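Local structure of beta-lactamase (Serratia marcescens, 5GWA) at residues N155-N160 with I226-N231; V248-S253 with E261-E266; A56-L61 with E102-T107. The protein probably hydrolyses beta-lactam antibiotics to substituted beta-amino acids, as a class A extended-spectrum enzyme, and binds the inhibitor avibactam in its active-site pocket. All coordinates share one frame; numbering follows the deposited sequence. Where two conformers were deposited one is given.

Contact 1 of 3, residues N155-N160 with I226-N231. With NA (sodium ion), chain X; NA (sodium ion), chain B.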
# COMPACT_ATOMS: atom_id res chain seq x y z
N ASN A 155 -14.75 9.98 1.78
CA ASN A 155 -16.14 9.57 1.78
C ASN A 155 -16.47 8.49 0.73
O ASN A 155 -17.49 7.80 0.81
CB ASN A 155 -17.02 10.81 1.54
CG ASN A 155 -18.45 10.46 1.27
OD1 ASN A 155 -19.17 10.00 2.16
ND2 ASN A 155 -18.85 10.59 0.01
N VAL A 156 -15.63 8.37 -0.29
CA VAL A 156 -15.99 7.54 -1.44
C VAL A 156 -16.19 6.06 -1.04
O VAL A 156 -17.05 5.36 -1.58
CB VAL A 156 -14.95 7.64 -2.56
CG1 VAL A 156 -15.30 6.71 -3.70
CG2 VAL A 156 -14.83 9.09 -3.06
N GLN A 157 -15.46 5.62 -0.03
CA GLN A 157 -15.63 4.25 0.48
C GLN A 157 -17.05 3.91 0.94
O GLN A 157 -17.46 2.77 0.88
CB GLN A 157 -14.66 3.93 1.63
CG GLN A 157 -14.86 4.78 2.88
CD GLN A 157 -13.71 4.66 3.84
OE1 GLN A 157 -13.43 3.57 4.36
NE2 GLN A 157 -13.17 5.80 4.25
N TYR A 158 -17.80 4.89 1.44
CA TYR A 158 -19.13 4.62 1.91
C TYR A 158 -20.11 4.36 0.74
O TYR A 158 -21.21 3.83 0.96
CB TYR A 158 -19.65 5.75 2.83
CG TYR A 158 -18.88 5.88 4.14
CD1 TYR A 158 -19.26 5.17 5.26
CD2 TYR A 158 -17.79 6.73 4.22
CE1 TYR A 158 -18.57 5.30 6.47
CE2 TYR A 158 -17.09 6.86 5.40
CZ TYR A 158 -17.47 6.12 6.51
OH TYR A 158 -16.78 6.29 7.68
N THR A 159 -19.71 4.70 -0.49
CA THR A 159 -20.56 4.38 -1.64
C THR A 159 -20.51 2.92 -2.02
O THR A 159 -21.38 2.43 -2.76
CB THR A 159 -20.27 5.25 -2.87
OG1 THR A 159 -18.99 4.94 -3.43
CG2 THR A 159 -20.32 6.71 -2.51
N ASN A 160 -19.47 2.23 -1.57
CA ASN A 160 -19.36 0.79 -1.73
C ASN A 160 -19.81 0.12 -0.43
O ASN A 160 -19.00 -0.19 0.44
CB ASN A 160 -17.92 0.38 -1.99
CG ASN A 160 -17.43 0.76 -3.36
OD1 ASN A 160 -18.16 0.70 -4.34
ND2 ASN A 160 -16.17 1.08 -3.45
N ILE A 226 -11.08 8.09 13.68
CA ILE A 226 -12.08 7.09 13.27
C ILE A 226 -11.54 6.20 12.14
O ILE A 226 -11.12 6.68 11.11
CB ILE A 226 -13.34 7.80 12.76
CG1 ILE A 226 -13.85 8.75 13.83
CG2 ILE A 226 -14.42 6.80 12.37
CD1 ILE A 226 -14.30 8.04 15.08
N THR A 227 -11.59 4.89 12.37
CA THR A 227 -11.32 3.91 11.34
C THR A 227 -12.68 3.43 10.74
O THR A 227 -13.44 2.71 11.38
CB THR A 227 -10.53 2.76 11.91
OG1 THR A 227 -9.31 3.27 12.53
CG2 THR A 227 -10.13 1.83 10.81
N ALA A 228 -12.91 3.82 9.49
CA ALA A 228 -14.19 3.56 8.85
C ALA A 228 -14.56 2.09 8.78
O ALA A 228 -15.72 1.75 8.90
CB ALA A 228 -14.22 4.15 7.46
N ALA A 229 -13.58 1.24 8.46
CA ALA A 229 -13.85 -0.17 8.17
C ALA A 229 -12.72 -1.10 8.61
O ALA A 229 -11.56 -0.85 8.31
CB ALA A 229 -14.13 -0.37 6.69
N THR A 230 -13.09 -2.13 9.35
CA THR A 230 -12.22 -3.28 9.62
C THR A 230 -13.13 -4.51 9.53
O THR A 230 -13.99 -4.75 10.37
CB THR A 230 -11.60 -3.20 11.03
OG1 THR A 230 -10.99 -1.92 11.21
CG2 THR A 230 -10.55 -4.27 11.24
N ASN A 231 -12.96 -5.27 8.44
CA ASN A 231 -13.95 -6.25 8.03
C ASN A 231 -13.29 -7.61 7.76
O ASN A 231 -12.13 -7.65 7.34
CB ASN A 231 -14.60 -5.83 6.70
CG ASN A 231 -15.15 -4.39 6.72
OD1 ASN A 231 -15.65 -3.90 7.75
ND2 ASN A 231 -15.29 -3.83 5.51
NA NA X . -8.83 -0.93 9.28
NA NA B . -9.56 4.07 15.16
O HOH W 1 -7.06 4.56 15.78

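Contact 2 of 3, residues V248-S253 with E261-E266. With NA (sodium ion), chain M.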
# COMPACT_ATOMS: atom_id res chain seq x y z
N VAL A 248 -18.42 -9.95 9.29
CA VAL A 248 -18.35 -8.98 10.36
C VAL A 248 -17.76 -7.69 9.84
O VAL A 248 -16.69 -7.69 9.21
CB VAL A 248 -17.54 -9.47 11.58
CG1 VAL A 248 -17.53 -8.43 12.69
CG2 VAL A 248 -18.08 -10.80 12.10
N TYR A 249 -18.45 -6.57 10.08
CA TYR A 249 -18.00 -5.25 9.67
C TYR A 249 -17.86 -4.37 10.90
O TYR A 249 -18.84 -4.06 11.55
CB TYR A 249 -19.01 -4.58 8.72
CG TYR A 249 -19.25 -5.38 7.49
CD1 TYR A 249 -20.18 -6.40 7.46
CD2 TYR A 249 -18.55 -5.10 6.32
CE1 TYR A 249 -20.40 -7.13 6.31
CE2 TYR A 249 -18.67 -5.91 5.21
CZ TYR A 249 -19.57 -6.91 5.22
OH TYR A 249 -19.70 -7.63 4.07
N VAL A 250 -16.63 -4.08 11.33
CA VAL A 250 -16.41 -3.12 12.42
C VAL A 250 -16.23 -1.75 11.81
O VAL A 250 -15.23 -1.48 11.13
CB VAL A 250 -15.16 -3.51 13.25
CG1 VAL A 250 -14.95 -2.51 14.38
CG2 VAL A 250 -15.25 -4.93 13.77
N SER A 251 -17.26 -0.89 11.94
CA SER A 251 -17.26 0.37 11.21
C SER A 251 -17.21 1.58 12.12
O SER A 251 -17.58 1.50 13.27
CB SER A 251 -18.45 0.44 10.23
OG SER A 251 -19.67 0.68 10.92
N ASP A 252 -16.74 2.69 11.54
CA ASP A 252 -16.66 3.98 12.21
C ASP A 252 -16.17 3.88 13.64
O ASP A 252 -16.85 4.23 14.61
CB ASP A 252 -18.01 4.68 12.11
CG ASP A 252 -18.35 5.03 10.68
OD1 ASP A 252 -17.45 5.01 9.81
OD2 ASP A 252 -19.52 5.42 10.44
N SER A 253 -15.03 3.20 13.78
CA SER A 253 -14.53 2.83 15.06
C SER A 253 -13.52 3.82 15.62
O SER A 253 -12.60 4.25 14.94
CB SER A 253 -13.88 1.46 14.97
OG SER A 253 -13.35 1.05 16.22
N GLU A 261 -9.70 -5.79 15.26
CA GLU A 261 -9.51 -7.15 14.83
C GLU A 261 -10.03 -8.15 15.85
O GLU A 261 -10.66 -9.13 15.51
CB GLU A 261 -8.04 -7.44 14.49
CG GLU A 261 -7.51 -6.58 13.37
CD GLU A 261 -6.26 -7.17 12.73
OE1 GLU A 261 -5.25 -7.32 13.41
OE2 GLU A 261 -6.27 -7.49 11.54
N LYS A 262 -9.76 -7.88 17.12
CA LYS A 262 -10.21 -8.72 18.18
C LYS A 262 -11.72 -8.83 18.26
O LYS A 262 -12.25 -9.91 18.50
CB LYS A 262 -9.64 -8.19 19.51
CG LYS A 262 -9.99 -9.01 20.73
CD LYS A 262 -9.24 -10.33 20.76
CE LYS A 262 -7.88 -10.18 21.41
NZ LYS A 262 -7.04 -11.41 21.25
N ILE A 263 -12.43 -7.75 17.91
CA ILE A 263 -13.89 -7.82 17.85
C ILE A 263 -14.35 -8.88 16.87
O ILE A 263 -15.21 -9.71 17.17
CB ILE A 263 -14.51 -6.46 17.48
CG1 ILE A 263 -14.42 -5.49 18.68
CG2 ILE A 263 -15.97 -6.61 17.09
CD1 ILE A 263 -14.63 -4.05 18.32
N ILE A 264 -13.72 -8.91 15.70
CA ILE A 264 -14.06 -9.93 14.70
C ILE A 264 -13.75 -11.33 15.21
O ILE A 264 -14.58 -12.25 15.10
CB ILE A 264 -13.33 -9.69 13.36
CG1 ILE A 264 -13.64 -8.27 12.83
CG2 ILE A 264 -13.73 -10.74 12.33
CD1 ILE A 264 -12.84 -7.85 11.62
N ALA A 265 -12.57 -11.47 15.80
CA ALA A 265 -12.07 -12.78 16.23
C ALA A 265 -12.96 -13.35 17.35
O ALA A 265 -13.33 -14.51 17.34
CB ALA A 265 -10.62 -12.65 16.70
N GLU A 266 -13.35 -12.47 18.28
CA GLU A 266 -14.14 -12.88 19.43
C GLU A 266 -15.57 -13.20 19.03
O GLU A 266 -16.11 -14.22 19.44
CB GLU A 266 -14.14 -11.82 20.51
CG GLU A 266 -12.80 -11.66 21.20
CD GLU A 266 -12.55 -12.70 22.28
OE1 GLU A 266 -13.24 -13.74 22.35
OE2 GLU A 266 -11.60 -12.47 23.07
NA NA M . -5.10 -9.93 11.26

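Contact 3 of 3, residues A56-L61 with E102-T107. With NA (sodium ion), chain I.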
# COMPACT_ATOMS: atom_id res chain seq x y z
N ALA A 56 -17.86 -11.84 -10.65
CA ALA A 56 -18.26 -11.31 -11.95
C ALA A 56 -17.18 -11.64 -13.00
O ALA A 56 -17.49 -11.91 -14.16
CB ALA A 56 -18.49 -9.82 -11.86
N VAL A 57 -15.92 -11.46 -12.63
CA VAL A 57 -14.84 -11.83 -13.55
C VAL A 57 -14.87 -13.28 -13.99
O VAL A 57 -14.74 -13.60 -15.18
CB VAL A 57 -13.48 -11.50 -12.91
CG1 VAL A 57 -12.33 -12.03 -13.74
CG2 VAL A 57 -13.38 -10.01 -12.76
N LEU A 58 -15.02 -14.20 -13.04
CA LEU A 58 -14.94 -15.61 -13.38
C LEU A 58 -16.17 -16.02 -14.17
O LEU A 58 -16.07 -16.92 -14.97
CB LEU A 58 -14.81 -16.47 -12.11
CG LEU A 58 -13.43 -16.35 -11.48
CD1 LEU A 58 -13.46 -16.89 -10.05
CD2 LEU A 58 -12.38 -17.09 -12.31
N ASP A 59 -17.30 -15.39 -13.91
CA ASP A 59 -18.51 -15.62 -14.73
C ASP A 59 -18.25 -15.22 -16.17
O ASP A 59 -18.70 -15.90 -17.11
CB ASP A 59 -19.71 -14.87 -14.18
CG ASP A 59 -20.95 -15.03 -15.05
OD1 ASP A 59 -21.53 -16.14 -15.01
OD2 ASP A 59 -21.42 -14.03 -15.60
N LYS A 60 -17.65 -14.04 -16.34
CA LYS A 60 -17.36 -13.53 -17.67
C LYS A 60 -16.43 -14.49 -18.38
O LYS A 60 -16.66 -14.84 -19.54
CB LYS A 60 -16.73 -12.13 -17.60
CG LYS A 60 -16.31 -11.58 -18.96
CD LYS A 60 -16.05 -10.07 -18.86
CE LYS A 60 -15.60 -9.46 -20.18
NZ LYS A 60 -16.77 -9.16 -21.04
N LEU A 61 -15.39 -14.97 -17.71
CA LEU A 61 -14.47 -15.91 -18.32
C LEU A 61 -15.22 -17.21 -18.66
O LEU A 61 -15.01 -17.80 -19.72
CB LEU A 61 -13.34 -16.22 -17.37
CG LEU A 61 -12.39 -15.08 -17.05
CD1 LEU A 61 -11.36 -15.60 -16.08
CD2 LEU A 61 -11.70 -14.51 -18.29
N GLU A 102 -3.27 -15.45 -12.12
CA GLU A 102 -2.29 -14.80 -11.26
C GLU A 102 -2.90 -13.51 -10.71
O GLU A 102 -2.66 -13.13 -9.54
CB GLU A 102 -1.00 -14.45 -12.03
CG GLU A 102 0.02 -13.79 -11.12
CD GLU A 102 1.45 -13.69 -11.66
OE1 GLU A 102 1.78 -14.30 -12.70
OE2 GLU A 102 2.32 -13.15 -10.94
N ILE A 103 -3.55 -12.75 -11.57
CA ILE A 103 -4.10 -11.46 -11.14
C ILE A 103 -5.20 -11.67 -10.10
O ILE A 103 -5.22 -10.99 -9.06
CB ILE A 103 -4.63 -10.61 -12.32
CG1 ILE A 103 -3.45 -10.23 -13.25
CG2 ILE A 103 -5.36 -9.35 -11.81
CD1 ILE A 103 -3.91 -9.74 -14.61
N ILE A 104 -6.10 -12.63 -10.35
CA ILE A 104 -7.15 -12.90 -9.38
C ILE A 104 -6.61 -13.40 -8.04
O ILE A 104 -7.09 -12.95 -6.98
CB ILE A 104 -8.16 -13.92 -9.93
CG1 ILE A 104 -8.86 -13.36 -11.13
CG2 ILE A 104 -9.13 -14.32 -8.83
CD1 ILE A 104 -9.58 -14.40 -11.98
N LYS A 105 -5.59 -14.26 -8.05
CA LYS A 105 -5.02 -14.79 -6.81
C LYS A 105 -4.42 -13.64 -6.02
O LYS A 105 -4.65 -13.53 -4.82
CB LYS A 105 -3.93 -15.83 -7.07
CG LYS A 105 -4.48 -17.15 -7.55
CD LYS A 105 -3.33 -18.14 -7.65
CE LYS A 105 -3.77 -19.45 -8.27
NZ LYS A 105 -2.62 -20.39 -8.24
N SER A 106 -3.73 -12.73 -6.68
CA SER A 106 -3.16 -11.60 -5.93
C SER A 106 -4.28 -10.70 -5.37
O SER A 106 -4.18 -10.18 -4.22
CB SER A 106 -2.23 -10.80 -6.82
OG SER A 106 -1.50 -9.86 -6.02
N THR A 107 -5.26 -10.43 -6.21
CA THR A 107 -6.36 -9.52 -5.87
C THR A 107 -7.16 -10.04 -4.68
O THR A 107 -7.59 -9.28 -3.82
CB THR A 107 -7.28 -9.36 -7.08
OG1 THR A 107 -6.53 -8.76 -8.13
CG2 THR A 107 -8.44 -8.45 -6.74
NA NA I . 0.95 -15.03 -15.19
O HOH W 2 0.92 -17.61 -15.97

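Contact 1 of 3, residues N155-N160 with I226-N231
Q157 and A228 mark the point where the two backbones come nearest, yet their CA atoms stand 8.5 Å apart. Side chains alone therefore bridge the gap between the loop segment 155-160, with helical backbone angles at 155-159, and the strand segment 226-231, and no hydrogen bond crosses it. The strand is locally kinked: A228 has helix-like backbone angles (phi -59°, psi -42°), and its methyl group projects toward the loop. The turn is tightened by T159, whose OG1 donates to V156 O at 2.7 Å in the carbonyl plane, while T159 N uses the same oxygen.

Two side chains meet on the single CB of A228. With CG wedged between the backbone N and the carbonyl carbon (chi1 64°), Q157 runs extended and lays its amide against the methyl, OE1 lying 3.3 Å from A228 CB. That amide is gripped at both ends, since OE1 accepts from Q46 NE2 and NE2 donates to W154 O, which fixes its rotation. Y158 comes alongside, its ring oblique to the methyl and its OH 3.3 Å from A228 CB; the hydroxyl is held by a hydrogen bond to D252 OD1, at the G1 beta bulge of the adjacent strand 243-253. Behind A228, T227 OG1 binds one sodium ion at 2.8 Å, together with a water, G225 O and E255 O, and A229 O binds a second at 2.9 Å.

The example illustrates how a loop can be seated on a sheet through two long side chains. Following helix 147-151, which begins with E147 of the avibactam pocket, segment 155-160 is consistent with the closing part of the omega loop of class A beta-lactamases, resting against strand 227-237 beside the active site.

Contact 2 of 3, residues V248-S253 with E261-E266
I264 lies across V248 and V250, and following it outward gives the contact almost whole. From CB the side chain forks. The CG2 branch approaches V248 CB at 4.1 Å, whereas CG1, placed beside the backbone N (chi1 -56°), rests against both valines, 3.9 Å from V248 CG1 and 3.8 Å from V250 CG2. CD1 turns off, 4.4 Å from its nearest valine atom, V250 CG2; the side chain also packs on L202 and D232. V248 and I264 slide past one another in opposite directions, while V250 meets its partners at a slant. The same V250 CG2 also touches I263 CG2 at 3.8 Å, so one methyl is shared by two isoleucines. This is a wholly apolar fit between strand 248-251 and helix 261-266, whose axes approach to 8.7 Å and run nearly antiparallel at 153°.

E261 turns away from the strand: its carboxylate binds a sodium ion through OE2, which also accepts from R201 NE, and its OE1 forms a salt bridge with K76 of the second subunit. The strand lies between strands 21-28 and 227-237, and on this face helix 257-276 packs beside helix 4-15, with I263 reaching Y14, L15 and V22.

Contact 3 of 3, residues A56-L61 with E102-T107
I104 is the one residue of 102-107 that carries this contact, and its terminal CD1 does all the touching. It points at V57 tip to tip, CD1 meeting CG1 of the valine at 4.0 Å, while L58 comes across it at an angle and brings its CD2 to 3.9 Å from the same I104 CD1. L58 sets off beside the contact, and its CD2 branch reaches the isoleucine. V57 directs CG1 anti to its backbone N (chi1 172°), which presents that methyl to the neighbouring helix. With the nearest CA atoms, those of V57 and I104, 8.8 Å apart, the helices meet only through side-chain ends.

F187 and L119 also pack on I104, and L188 on L58, making this a meeting point of several helices. Away from the interface, I103 O accepts both T107 N and T107 OG1, the hydroxyl standing 42° above the carbonyl plane. E102 OE1 binds a sodium ion at 2.7 Å.

Such apolar helix packing belongs to the helical domain of class A beta-lactamases. K50 of the avibactam pocket lies in the first turn of helix 49-63, just after S47, consistent with the family's SxxK motif, and helix 100-109 leads into pocket residues S111 and N113.

Overall arrangement
All three contacts are largely buried, yet they join different elements. Contacts 1 and 2 share the antiparallel sheet, using its adjacent strands 227-237 and 243-253, and they touch through the tyrosine-aspartate bond already described and where T227 pairs with S253 by backbone. Contact 3 involves helices alone, and its centre lies about 27 Å from that of contact 2, on the opposite side of the chain's centre. The chemistry follows position. Contact 1, beside the pocket, sets polar side-chain ends against a methyl group, whereas contacts 2 and 3 are purely aliphatic, one helix on sheet, the other helix on helix. Each also holds a sodium ligand that takes no part in the packing: T227, E261 and E102 respectively.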